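PDB 3DSQ: pyrrolysyl-tRNA synthetase from Desulfitobacterium hafniense, which probably attaches pyrrolysine to its cognate tRNA at the expense of ATP, acting as a homodimeric class II aminoacyl-tRNA synthetase. Local coordinates for residues E78-A83 and E200-R205; V93-I98 and A132-T137; K148-F153 and T178-P183; S232-P237 and D248-L253. All blocks are in the same frame, centred on the assembly; numbering follows the deposited sequence.

Contact 1 of 4, residues E78-A83 and E200-R205; sequences EKLAKA and EAAGIR
Leu-80 and Ala-83 of helix 72-85 make apolar contacts with Ala-201, the last residue of helix 187-201. Ala-201 CB lies 3.7 Å from Ala-83 CB and 3.9 Å from Leu-80 CD2. The same CD2 methyl of Leu-80 reaches Ala-202 CB at 4.1 Å, and the leucine also touches Leu-257 of helix 257-265. The backbones come close, with Leu-80 CA 5.8 Å from Ala-201 CA. The second helix ends here in a Schellman motif. Gly-203 is its C-prime residue, with a phi of 63°, and its N bonds to Glu-200 O at 3.2 Å. Ile-204 N pairs with the carbonyl O just before Glu-200, and its side chain packs on Leu-260. Within the turn, Ala-202 O accepts a hydrogen bond from Arg-264. The aliphatic chain of Lys-79 lies by the carbonyl O of Ala-201. CG, anti to the backbone N (chi1 175°), and CE come so near that oxygen that this detail of an exposed side chain is doubtful. The charged pairs lie beside the packing. Within helix 72-85, Lys-82 NZ meets Glu-78 OE2 at 2.6 Å, from above the carboxylate plane. Outside it, Arg-70 pairs with Glu-78 OE1. Glu-78 also packs on Glu-78 of the second subunit.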
loop_
_atom_site.group_PDB
_atom_site.type_symbol
_atom_site.label_atom_id
_atom_site.label_comp_id
_atom_site.label_asym_id
_atom_site.label_seq_id
_atom_site.Cartn_x
_atom_site.Cartn_y
_atom_site.Cartn_z
ATOM N N GLU B 78 2.533 8.639 6.197
ATOM C CA GLU B 78 2.992 8.519 7.570
ATOM C C GLU B 78 2.476 9.700 8.391
ATOM O O GLU B 78 2.087 9.541 9.549
ATOM C CB GLU B 78 4.520 8.473 7.634
ATOM C CG GLU B 78 5.038 8.128 9.031
ATOM C CD GLU B 78 6.530 8.331 9.180
ATOM O OE1 GLU B 78 7.304 7.607 8.521
ATOM O OE2 GLU B 78 6.931 9.221 9.958
ATOM N N LYS B 79 2.479 10.875 7.772
ATOM C CA LYS B 79 2.024 12.119 8.391
ATOM C C LYS B 79 0.573 12.040 8.857
ATOM O O LYS B 79 0.243 12.437 9.974
ATOM C CB LYS B 79 2.171 13.271 7.390
ATOM C CG LYS B 79 1.632 14.629 7.855
ATOM C CD LYS B 79 2.484 15.264 8.955
ATOM C CE LYS B 79 1.888 16.599 9.397
ATOM N NZ LYS B 79 2.674 17.271 10.474
ATOM N N LEU B 80 -0.294 11.530 7.991
ATOM C CA LEU B 80 -1.708 11.412 8.314
ATOM C C LEU B 80 -1.963 10.355 9.384
ATOM O O LEU B 80 -2.786 10.556 10.273
ATOM C CB LEU B 80 -2.513 11.083 7.052
ATOM C CG LEU B 80 -2.477 12.098 5.903
ATOM C CD1 LEU B 80 -3.335 11.592 4.744
ATOM C CD2 LEU B 80 -2.988 13.443 6.381
ATOM N N ALA B 81 -1.250 9.237 9.304
ATOM C CA ALA B 81 -1.421 8.157 10.269
ATOM C C ALA B 81 -1.063 8.604 11.686
ATOM O O ALA B 81 -1.837 8.398 12.622
ATOM C CB ALA B 81 -0.569 6.956 9.868
ATOM N N LYS B 82 0.109 9.208 11.849
ATOM C CA LYS B 82 0.528 9.682 13.168
ATOM C C LYS B 82 -0.484 10.656 13.762
ATOM O O LYS B 82 -0.834 10.559 14.935
ATOM C CB LYS B 82 1.905 10.352 13.087
ATOM C CG LYS B 82 3.024 9.373 12.773
ATOM C CD LYS B 82 4.383 10.039 12.741
ATOM C CE LYS B 82 5.481 9.006 12.542
ATOM N NZ LYS B 82 6.830 9.642 12.511
ATOM N N ALA B 83 -0.966 11.584 12.947
ATOM C CA ALA B 83 -1.934 12.568 13.410
ATOM C C ALA B 83 -3.235 11.943 13.917
ATOM O O ALA B 83 -3.863 12.461 14.841
ATOM C CB ALA B 83 -2.230 13.568 12.299
ATOM N N GLU B 200 -5.053 19.509 8.283
ATOM C CA GLU B 200 -3.972 20.194 8.974
ATOM C C GLU B 200 -2.702 19.367 8.846
ATOM O O GLU B 200 -1.622 19.897 8.578
ATOM C CB GLU B 200 -4.303 20.400 10.452
ATOM C CG GLU B 200 -3.188 21.098 11.220
ATOM C CD GLU B 200 -2.830 22.463 10.639
ATOM O OE1 GLU B 200 -1.747 22.990 10.978
ATOM O OE2 GLU B 200 -3.627 23.017 9.848
ATOM N N ALA B 201 -2.833 18.061 9.034
ATOM C CA ALA B 201 -1.683 17.184 8.915
ATOM C C ALA B 201 -1.191 17.164 7.468
ATOM O O ALA B 201 -0.006 16.955 7.218
ATOM C CB ALA B 201 -2.043 15.777 9.374
ATOM N N ALA B 202 -2.101 17.389 6.522
ATOM C CA ALA B 202 -1.753 17.388 5.098
ATOM C C ALA B 202 -1.235 18.732 4.588
ATOM O O ALA B 202 -1.061 18.920 3.382
ATOM C CB ALA B 202 -2.959 16.960 4.266
ATOM N N GLY B 203 -0.997 19.671 5.495
ATOM C CA GLY B 203 -0.498 20.968 5.075
ATOM C C GLY B 203 -1.434 21.752 4.174
ATOM O O GLY B 203 -0.994 22.469 3.279
ATOM N N ILE B 204 -2.732 21.609 4.397
ATOM C CA ILE B 204 -3.717 22.339 3.615
ATOM C C ILE B 204 -4.501 23.193 4.608
ATOM O O ILE B 204 -5.164 22.671 5.506
ATOM C CB ILE B 204 -4.639 21.367 2.850
ATOM C CG1 ILE B 204 -3.825 20.680 1.747
ATOM C CG2 ILE B 204 -5.842 22.106 2.283
ATOM C CD1 ILE B 204 -4.618 19.753 0.850
ATOM N N ARG B 205 -4.405 24.510 4.456
ATOM C CA ARG B 205 -5.071 25.419 5.379
ATOM C C ARG B 205 -6.217 26.229 4.776
ATOM O O ARG B 205 -6.829 27.046 5.461
ATOM C CB ARG B 205 -4.032 26.359 6.001
ATOM C CG ARG B 205 -2.742 25.655 6.424
ATOM C CD ARG B 205 -1.928 26.493 7.399
ATOM N NE ARG B 205 -2.478 26.447 8.755
ATOM C CZ ARG B 205 -2.127 27.275 9.737
ATOM N NH1 ARG B 205 -1.223 28.224 9.519
ATOM N NH2 ARG B 205 -2.675 27.153 10.939
#

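Contact 2 of 4, residues V93-I98 and A132-T137; sequences VTPTII and APNLYT
Asn-134, in the first turn of helix 132-142, sends its amide between Thr-94, Pro-95 and Ile-98. ND2 of Asn-134 donates to Thr-94 OG1 at 2.9 Å, with an N-H...O angle of 154°. The hydroxyl oxygen lies near the plane of the amide. ND2 of Asn-134 also makes a weak, bent bond to Pro-95 O at 2.8 Å. On the other branch of the amide, Asn-134 OD1 rests 3.4 Å from Ile-98 CG2. With CG of Asn-134 anti to its own carbonyl carbon (chi1 -73°), the amide carbon stands beside the backbone N, 3.6 Å from Thr-94 OG1. Beside it, Ile-98 CD1 meets Pro-133 CG at 4.2 Å, and the two side chains cross at about a right angle. The contact joins the start of the helix to the loop that leads into strand 97-99. Pro-95 in this loop is consistent with the conserved proline that closes motif 1 of class II synthetases, an element of their dimer interface. The next shell fixes the acceptors. Thr-94 OG1 is also hydrogen-bonded to Glu-154 OE2, and Pro-95 O takes a weak bond from Arg-128. Backbone bonds tie Thr-96 to Arg-128 and Ile-98 to Cys-126. Further out, the second subunit grips the same loop: its Arg-275 bonds to Thr-94 O, and its Glu-171 and Tyr-159 bond to Thr-96 OG1.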
loop_
_atom_site.group_PDB
_atom_site.type_symbol
_atom_site.label_atom_id
_atom_site.label_comp_id
_atom_site.label_asym_id
_atom_site.label_seq_id
_atom_site.Cartn_x
_atom_site.Cartn_y
_atom_site.Cartn_z
ATOM N N VAL B 93 -5.442 -2.609 8.516
ATOM C CA VAL B 93 -5.023 -2.932 7.163
ATOM C C VAL B 93 -5.760 -4.217 6.746
ATOM O O VAL B 93 -5.538 -5.310 7.292
ATOM C CB VAL B 93 -3.480 -3.089 7.074
ATOM C CG1 VAL B 93 -2.986 -4.203 7.979
ATOM C CG2 VAL B 93 -3.086 -3.332 5.637
ATOM N N THR B 94 -6.624 -4.064 5.754
ATOM C CA THR B 94 -7.483 -5.144 5.281
ATOM C C THR B 94 -7.263 -5.592 3.826
ATOM O O THR B 94 -6.568 -4.933 3.043
ATOM C CB THR B 94 -8.972 -4.729 5.479
ATOM O OG1 THR B 94 -9.266 -3.590 4.670
ATOM C CG2 THR B 94 -9.245 -4.355 6.941
ATOM N N PRO B 95 -7.869 -6.727 3.439
ATOM C CA PRO B 95 -7.721 -7.251 2.073
ATOM C C PRO B 95 -8.052 -6.258 0.964
ATOM O O PRO B 95 -9.006 -5.484 1.059
ATOM C CB PRO B 95 -8.683 -8.442 2.045
ATOM C CG PRO B 95 -8.754 -8.881 3.466
ATOM C CD PRO B 95 -8.803 -7.560 4.215
ATOM N N THR B 96 -7.249 -6.270 -0.087
ATOM C CA THR B 96 -7.532 -5.423 -1.228
ATOM C C THR B 96 -8.430 -6.234 -2.172
ATOM O O THR B 96 -9.047 -5.680 -3.070
ATOM C CB THR B 96 -6.260 -5.005 -1.960
ATOM O OG1 THR B 96 -5.577 -6.170 -2.424
ATOM C CG2 THR B 96 -5.344 -4.220 -1.017
ATOM N N ILE B 97 -8.487 -7.549 -1.972
ATOM C CA ILE B 97 -9.364 -8.395 -2.797
ATOM C C ILE B 97 -10.622 -8.648 -1.959
ATOM O O ILE B 97 -10.543 -9.212 -0.875
ATOM C CB ILE B 97 -8.705 -9.766 -3.149
ATOM C CG1 ILE B 97 -7.449 -9.542 -3.990
ATOM C CG2 ILE B 97 -9.706 -10.653 -3.951
ATOM C CD1 ILE B 97 -6.576 -10.767 -4.168
ATOM N N ILE B 98 -11.775 -8.197 -2.437
ATOM C CA ILE B 98 -13.021 -8.409 -1.697
ATOM C C ILE B 98 -14.010 -9.247 -2.523
ATOM O O ILE B 98 -13.781 -9.499 -3.703
ATOM C CB ILE B 98 -13.684 -7.063 -1.303
ATOM C CG1 ILE B 98 -14.127 -6.311 -2.550
ATOM C CG2 ILE B 98 -12.685 -6.203 -0.497
ATOM C CD1 ILE B 98 -14.990 -5.088 -2.252
ATOM N N ALA B 132 -14.822 1.214 2.455
ATOM C CA ALA B 132 -16.040 1.044 3.245
ATOM C C ALA B 132 -16.453 -0.373 3.647
ATOM O O ALA B 132 -16.503 -0.689 4.838
ATOM C CB ALA B 132 -17.198 1.745 2.551
ATOM N N PRO B 133 -16.748 -1.250 2.671
ATOM C CA PRO B 133 -17.153 -2.609 3.048
ATOM C C PRO B 133 -16.283 -3.287 4.096
ATOM O O PRO B 133 -16.794 -3.921 5.021
ATOM C CB PRO B 133 -17.179 -3.360 1.710
ATOM C CG PRO B 133 -16.282 -2.555 0.815
ATOM C CD PRO B 133 -16.588 -1.131 1.212
ATOM N N ASN B 134 -14.972 -3.153 3.957
ATOM C CA ASN B 134 -14.056 -3.766 4.907
ATOM C C ASN B 134 -14.137 -3.131 6.292
ATOM O O ASN B 134 -14.022 -3.825 7.299
ATOM C CB ASN B 134 -12.623 -3.690 4.380
ATOM C CG ASN B 134 -12.377 -4.658 3.247
ATOM O OD1 ASN B 134 -13.310 -5.328 2.775
ATOM N ND2 ASN B 134 -11.126 -4.747 2.799
ATOM N N LEU B 135 -14.326 -1.814 6.339
ATOM C CA LEU B 135 -14.421 -1.120 7.619
ATOM C C LEU B 135 -15.770 -1.456 8.277
ATOM O O LEU B 135 -15.883 -1.515 9.500
ATOM C CB LEU B 135 -14.265 0.396 7.417
ATOM C CG LEU B 135 -12.921 0.877 6.835
ATOM C CD1 LEU B 135 -12.891 2.400 6.797
ATOM C CD2 LEU B 135 -11.763 0.362 7.679
ATOM N N TYR B 136 -16.789 -1.686 7.454
ATOM C CA TYR B 136 -18.106 -2.057 7.963
ATOM C C TYR B 136 -17.944 -3.368 8.725
ATOM O O TYR B 136 -18.470 -3.540 9.831
ATOM C CB TYR B 136 -19.077 -2.278 6.804
ATOM C CG TYR B 136 -20.113 -1.198 6.623
ATOM C CD1 TYR B 136 -20.373 -0.671 5.360
ATOM C CD2 TYR B 136 -20.878 -0.742 7.703
ATOM C CE1 TYR B 136 -21.377 0.281 5.166
ATOM C CE2 TYR B 136 -21.889 0.212 7.523
ATOM C CZ TYR B 136 -22.132 0.714 6.251
ATOM O OH TYR B 136 -23.143 1.624 6.048
ATOM N N THR B 137 -17.201 -4.289 8.113
ATOM C CA THR B 137 -16.956 -5.601 8.690
ATOM C C THR B 137 -16.245 -5.465 10.035
ATOM O O THR B 137 -16.677 -6.038 11.037
ATOM C CB THR B 137 -16.126 -6.464 7.706
ATOM O OG1 THR B 137 -16.863 -6.615 6.484
ATOM C CG2 THR B 137 -15.840 -7.844 8.282
#

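Contact 3 of 4, residues K148-F153 and T178-P183; sequences KPIRIF and TELGTP
Glu-179 and Arg-151 are cross-strand neighbours, a non-hydrogen-bonded antiparallel pair whose side chains run side by side in the same direction. From CB the glutamate chain rises with CG anti to the backbone N (chi1 -178°). There CG of Glu-179 lies 3.8 Å from Pro-149 CB and 3.9 Å from Arg-151 CG. Its CD sits at the edge of the arginine guanidinium, in plane, and the two flat groups are 21° apart. At the tip, Glu-179 OE2 takes a 2.5 Å salt-bridge bond from Arg-151 NE and a weak second one from Arg-151 NH2. The NE bond comes on the anti side, 34° out of the carboxylate plane. The other oxygen, Glu-179 OE1, uses its anti lone pair for Thr-182 OG1 at 2.8 Å, and also pairs with Arg-190. An alanine at Glu-179 would probably leave Arg-151 and Arg-190 close together without their shared anion, and Thr-182 OG1 without this acceptor. On the other face, Ile-150 packs on Leu-180. Backbone bonds join the same pair, with Ile-150 N 2.7 Å from Leu-180 O. At the next hydrogen-bonded pair, Ile-152 O accepts from both Thr-178 N and, at 3.0 Å, Thr-178 OG1. Past the strands, a CB on Gly-181 would clash with Lys-148 CB. Strands 150-159 and 171-180 form a hairpin, the arrangement of motif 2 in the class II synthetase core, and this contact lies at its end away from the connecting loop.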
loop_
_atom_site.group_PDB
_atom_site.type_symbol
_atom_site.label_atom_id
_atom_site.label_comp_id
_atom_site.label_asym_id
_atom_site.label_seq_id
_atom_site.Cartn_x
_atom_site.Cartn_y
_atom_site.Cartn_z
ATOM N N LYS B 148 -18.098 1.817 22.662
ATOM C CA LYS B 148 -18.258 2.928 21.737
ATOM C C LYS B 148 -17.935 4.221 22.481
ATOM O O LYS B 148 -18.050 4.279 23.703
ATOM C CB LYS B 148 -19.687 2.947 21.192
ATOM C CG LYS B 148 -19.987 1.738 20.295
ATOM C CD LYS B 148 -21.391 1.774 19.707
ATOM C CE LYS B 148 -22.454 1.562 20.778
ATOM N NZ LYS B 148 -22.355 0.216 21.424
ATOM N N PRO B 149 -17.494 5.267 21.759
ATOM C CA PRO B 149 -17.285 5.299 20.304
ATOM C C PRO B 149 -16.009 4.574 19.854
ATOM O O PRO B 149 -14.969 4.652 20.512
ATOM C CB PRO B 149 -17.233 6.793 20.004
ATOM C CG PRO B 149 -16.524 7.335 21.219
ATOM C CD PRO B 149 -17.194 6.580 22.362
ATOM N N ILE B 150 -16.101 3.873 18.731
ATOM C CA ILE B 150 -14.967 3.143 18.177
ATOM C C ILE B 150 -14.376 3.920 16.997
ATOM O O ILE B 150 -15.048 4.144 15.991
ATOM C CB ILE B 150 -15.402 1.733 17.701
ATOM C CG1 ILE B 150 -15.701 0.845 18.917
ATOM C CG2 ILE B 150 -14.315 1.113 16.830
ATOM C CD1 ILE B 150 -16.329 -0.496 18.568
ATOM N N ARG B 151 -13.117 4.326 17.130
ATOM C CA ARG B 151 -12.440 5.094 16.090
ATOM C C ARG B 151 -11.490 4.221 15.284
ATOM O O ARG B 151 -10.513 3.692 15.814
ATOM C CB ARG B 151 -11.679 6.268 16.716
ATOM C CG ARG B 151 -12.607 7.314 17.284
ATOM C CD ARG B 151 -11.881 8.575 17.727
ATOM N NE ARG B 151 -12.835 9.677 17.837
ATOM C CZ ARG B 151 -12.535 10.902 18.253
ATOM N NH1 ARG B 151 -11.293 11.209 18.611
ATOM N NH2 ARG B 151 -13.488 11.822 18.305
ATOM N N ILE B 152 -11.785 4.089 13.995
ATOM C CA ILE B 152 -10.987 3.261 13.100
ATOM C C ILE B 152 -10.711 3.935 11.749
ATOM O O ILE B 152 -11.538 4.686 11.243
ATOM C CB ILE B 152 -11.725 1.926 12.855
ATOM C CG1 ILE B 152 -11.731 1.101 14.141
ATOM C CG2 ILE B 152 -11.103 1.174 11.702
ATOM C CD1 ILE B 152 -10.404 0.526 14.516
ATOM N N PHE B 153 -9.545 3.670 11.168
ATOM C CA PHE B 153 -9.226 4.228 9.860
ATOM C C PHE B 153 -8.255 3.336 9.117
ATOM O O PHE B 153 -7.578 2.513 9.723
ATOM C CB PHE B 153 -8.627 5.638 9.965
ATOM C CG PHE B 153 -7.178 5.665 10.373
ATOM C CD1 PHE B 153 -6.811 5.526 11.704
ATOM C CD2 PHE B 153 -6.181 5.874 9.418
ATOM C CE1 PHE B 153 -5.473 5.599 12.084
ATOM C CE2 PHE B 153 -4.840 5.949 9.784
ATOM C CZ PHE B 153 -4.483 5.812 11.119
ATOM N N THR B 178 -13.130 6.850 10.468
ATOM C CA THR B 178 -14.491 6.724 10.947
ATOM C C THR B 178 -14.586 6.645 12.447
ATOM O O THR B 178 -13.611 6.368 13.133
ATOM C CB THR B 178 -15.120 5.426 10.431
ATOM O OG1 THR B 178 -14.466 4.320 11.070
ATOM C CG2 THR B 178 -14.932 5.292 8.918
ATOM N N GLU B 179 -15.794 6.883 12.940
ATOM C CA GLU B 179 -16.090 6.784 14.354
ATOM C C GLU B 179 -17.461 6.138 14.418
ATOM O O GLU B 179 -18.405 6.612 13.794
ATOM C CB GLU B 179 -16.127 8.155 15.043
ATOM C CG GLU B 179 -16.385 8.040 16.546
ATOM C CD GLU B 179 -16.344 9.377 17.269
ATOM O OE1 GLU B 179 -17.276 10.184 17.088
ATOM O OE2 GLU B 179 -15.372 9.619 18.020
ATOM N N LEU B 180 -17.541 5.031 15.141
ATOM C CA LEU B 180 -18.786 4.300 15.320
ATOM C C LEU B 180 -19.273 4.582 16.735
ATOM O O LEU B 180 -18.551 4.332 17.700
ATOM C CB LEU B 180 -18.548 2.800 15.162
ATOM C CG LEU B 180 -19.710 1.871 15.518
ATOM C CD1 LEU B 180 -20.795 1.946 14.448
ATOM C CD2 LEU B 180 -19.182 0.453 15.634
ATOM N N GLY B 181 -20.491 5.100 16.850
ATOM C CA GLY B 181 -21.041 5.401 18.157
ATOM C C GLY B 181 -21.065 6.894 18.427
ATOM O O GLY B 181 -21.187 7.328 19.572
ATOM N N THR B 182 -20.949 7.686 17.367
ATOM C CA THR B 182 -20.970 9.138 17.497
ATOM C C THR B 182 -22.360 9.588 17.947
ATOM O O THR B 182 -23.365 9.102 17.432
ATOM C CB THR B 182 -20.662 9.816 16.140
ATOM O OG1 THR B 182 -19.447 9.282 15.603
ATOM C CG2 THR B 182 -20.514 11.321 16.314
ATOM N N PRO B 183 -22.435 10.508 18.925
ATOM C CA PRO B 183 -23.744 10.988 19.394
ATOM C C PRO B 183 -24.391 11.716 18.219
ATOM O O PRO B 183 -23.760 12.589 17.624
ATOM C CB PRO B 183 -23.377 11.962 20.519
ATOM C CG PRO B 183 -22.017 11.495 20.974
ATOM C CD PRO B 183 -21.339 11.140 19.681
#

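Contact 4 of 4, residues S232-P237 and D248-L253; sequences SGAMGP and DPWVGL
The indole of Trp-250 has the backbone of Gly-236 and Met-235 over one face. Gly-236 CA makes a CH-pi contact, 3.5 Å from the centroid of the Trp-250 five-membered ring and 17° off its normal. Gly-236 N lies over the centre of the bicycle, and Met-235 C is offset toward its rim. At the edge, in plane, is Gly-252 N. The far corner, Trp-250 CH2, touches Ala-234 CB at 3.8 Å. CG of Trp-250 stands between its own backbone N and carbonyl carbon (chi1 59°), and the ring reaches across the neighbouring strand. A CB on Gly-236 would collide with NE1 of Trp-250. That NE1 is hydrogen-bonded to Asp-241, and the ring also meets Trp-139. An alanine in place of Trp-250 would probably uncover Gly-236 and leave Asp-241 without its indole N-H. The backbones pair antiparallel. Ala-234 N bonds to Gly-252 O at 2.8 Å, and Gly-236 N to Trp-250 O at 2.8 Å; the return bonds are weak. On the opposite face of the sheet, Leu-253 CD1 lies 3.4 Å from Gly-233 N, in the place a side chain of Gly-233 would need. Strand 250-256 runs directly into helix 257-265, the strand-helix pattern of motif 3 in the central antiparallel sheet of class II synthetases.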
loop_
_atom_site.group_PDB
_atom_site.type_symbol
_atom_site.label_atom_id
_atom_site.label_comp_id
_atom_site.label_asym_id
_atom_site.label_seq_id
_atom_site.Cartn_x
_atom_site.Cartn_y
_atom_site.Cartn_z
ATOM N N SER B 232 -15.000 13.356 0.868
ATOM C CA SER B 232 -16.434 13.158 1.027
ATOM C C SER B 232 -16.722 12.353 2.291
ATOM O O SER B 232 -16.166 11.277 2.493
ATOM C CB SER B 232 -17.002 12.435 -0.189
ATOM O OG SER B 232 -16.827 13.222 -1.351
ATOM N N GLY B 233 -17.585 12.897 3.143
ATOM C CA GLY B 233 -17.941 12.222 4.379
ATOM C C GLY B 233 -19.392 11.786 4.363
ATOM O O GLY B 233 -20.224 12.424 3.725
ATOM N N ALA B 234 -19.695 10.689 5.050
ATOM C CA ALA B 234 -21.060 10.178 5.112
ATOM C C ALA B 234 -21.489 10.113 6.575
ATOM O O ALA B 234 -20.688 10.368 7.474
ATOM C CB ALA B 234 -21.148 8.799 4.450
ATOM N N MET B 235 -22.741 9.735 6.811
ATOM C CA MET B 235 -23.283 9.719 8.161
ATOM C C MET B 235 -24.286 8.591 8.417
ATOM O O MET B 235 -25.073 8.238 7.544
ATOM C CB MET B 235 -23.959 11.072 8.378
ATOM C CG MET B 235 -24.380 11.428 9.774
ATOM S SD MET B 235 -25.137 13.077 9.729
ATOM C CE MET B 235 -23.674 14.119 9.631
ATOM N N GLY B 236 -24.253 8.037 9.625
ATOM C CA GLY B 236 -25.186 6.987 9.995
ATOM C C GLY B 236 -26.073 7.453 11.146
ATOM O O GLY B 236 -25.689 8.364 11.881
ATOM N N PRO B 237 -27.255 6.847 11.349
ATOM C CA PRO B 237 -27.848 5.744 10.585
ATOM C C PRO B 237 -27.971 6.042 9.099
ATOM O O PRO B 237 -28.448 7.103 8.699
ATOM C CB PRO B 237 -29.208 5.555 11.250
ATOM C CG PRO B 237 -28.941 5.976 12.672
ATOM C CD PRO B 237 -28.134 7.229 12.468
ATOM N N ASP B 248 -25.746 1.780 15.176
ATOM C CA ASP B 248 -25.259 2.868 16.006
ATOM C C ASP B 248 -24.959 4.022 15.062
ATOM O O ASP B 248 -24.663 3.809 13.882
ATOM C CB ASP B 248 -23.975 2.474 16.743
ATOM C CG ASP B 248 -24.198 1.371 17.758
ATOM O OD1 ASP B 248 -25.109 1.510 18.595
ATOM O OD2 ASP B 248 -23.456 0.371 17.729
ATOM N N PRO B 249 -25.076 5.265 15.553
ATOM C CA PRO B 249 -24.790 6.415 14.696
ATOM C C PRO B 249 -23.301 6.358 14.380
ATOM O O PRO B 249 -22.540 5.751 15.128
ATOM C CB PRO B 249 -25.132 7.603 15.587
ATOM C CG PRO B 249 -26.202 7.061 16.472
ATOM C CD PRO B 249 -25.668 5.696 16.829
ATOM N N TRP B 250 -22.884 6.978 13.281
ATOM C CA TRP B 250 -21.467 6.980 12.924
ATOM C C TRP B 250 -21.144 8.055 11.907
ATOM O O TRP B 250 -22.033 8.638 11.296
ATOM C CB TRP B 250 -21.040 5.621 12.343
ATOM C CG TRP B 250 -21.818 5.209 11.104
ATOM C CD1 TRP B 250 -22.887 4.360 11.053
ATOM C CD2 TRP B 250 -21.586 5.639 9.756
ATOM N NE1 TRP B 250 -23.334 4.231 9.759
ATOM C CE2 TRP B 250 -22.556 5.008 8.942
ATOM C CE3 TRP B 250 -20.654 6.498 9.155
ATOM C CZ2 TRP B 250 -22.622 5.207 7.556
ATOM C CZ3 TRP B 250 -20.720 6.696 7.772
ATOM C CH2 TRP B 250 -21.702 6.049 6.991
ATOM N N VAL B 251 -19.855 8.317 11.739
ATOM C CA VAL B 251 -19.396 9.287 10.761
ATOM C C VAL B 251 -18.164 8.708 10.103
ATOM O O VAL B 251 -17.401 7.974 10.724
ATOM C CB VAL B 251 -19.039 10.652 11.394
ATOM C CG1 VAL B 251 -20.304 11.307 11.955
ATOM C CG2 VAL B 251 -17.981 10.473 12.473
ATOM N N GLY B 252 -17.987 9.028 8.829
ATOM C CA GLY B 252 -16.839 8.542 8.101
ATOM C C GLY B 252 -16.472 9.563 7.049
ATOM O O GLY B 252 -17.343 10.159 6.414
ATOM N N LEU B 253 -15.176 9.762 6.860
ATOM C CA LEU B 253 -14.695 10.720 5.886
ATOM C C LEU B 253 -13.630 10.030 5.051
ATOM O O LEU B 253 -12.748 9.364 5.595
ATOM C CB LEU B 253 -14.105 11.934 6.616
ATOM C CG LEU B 253 -13.788 13.215 5.843
ATOM C CD1 LEU B 253 -15.045 13.778 5.202
ATOM C CD2 LEU B 253 -13.186 14.243 6.812
#

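From the N terminus, contact 1 opens first, on helix 72-85. Contact 2 then closes a loop between residues 93-98 and 132-137. Contact 3 follows in series and closes the hairpin of strands 150-159 and 171-180. Both lie within the span that contact 1 closes at 200-205, at the end of helix 187-201. Contact 4 comes last, after contact 1 has closed, and no two contacts cross. Contacts 3 and 4 share the central sheet, where strands 171-180 and 250-256 are neighbours; Glu-179 N probably bonds to Val-251 O. Contact 1 packs Ala-81 on Phe-153 of contact 3. In contact 2, Leu-135 reaches contact 3 and Tyr-136 touches Trp-250.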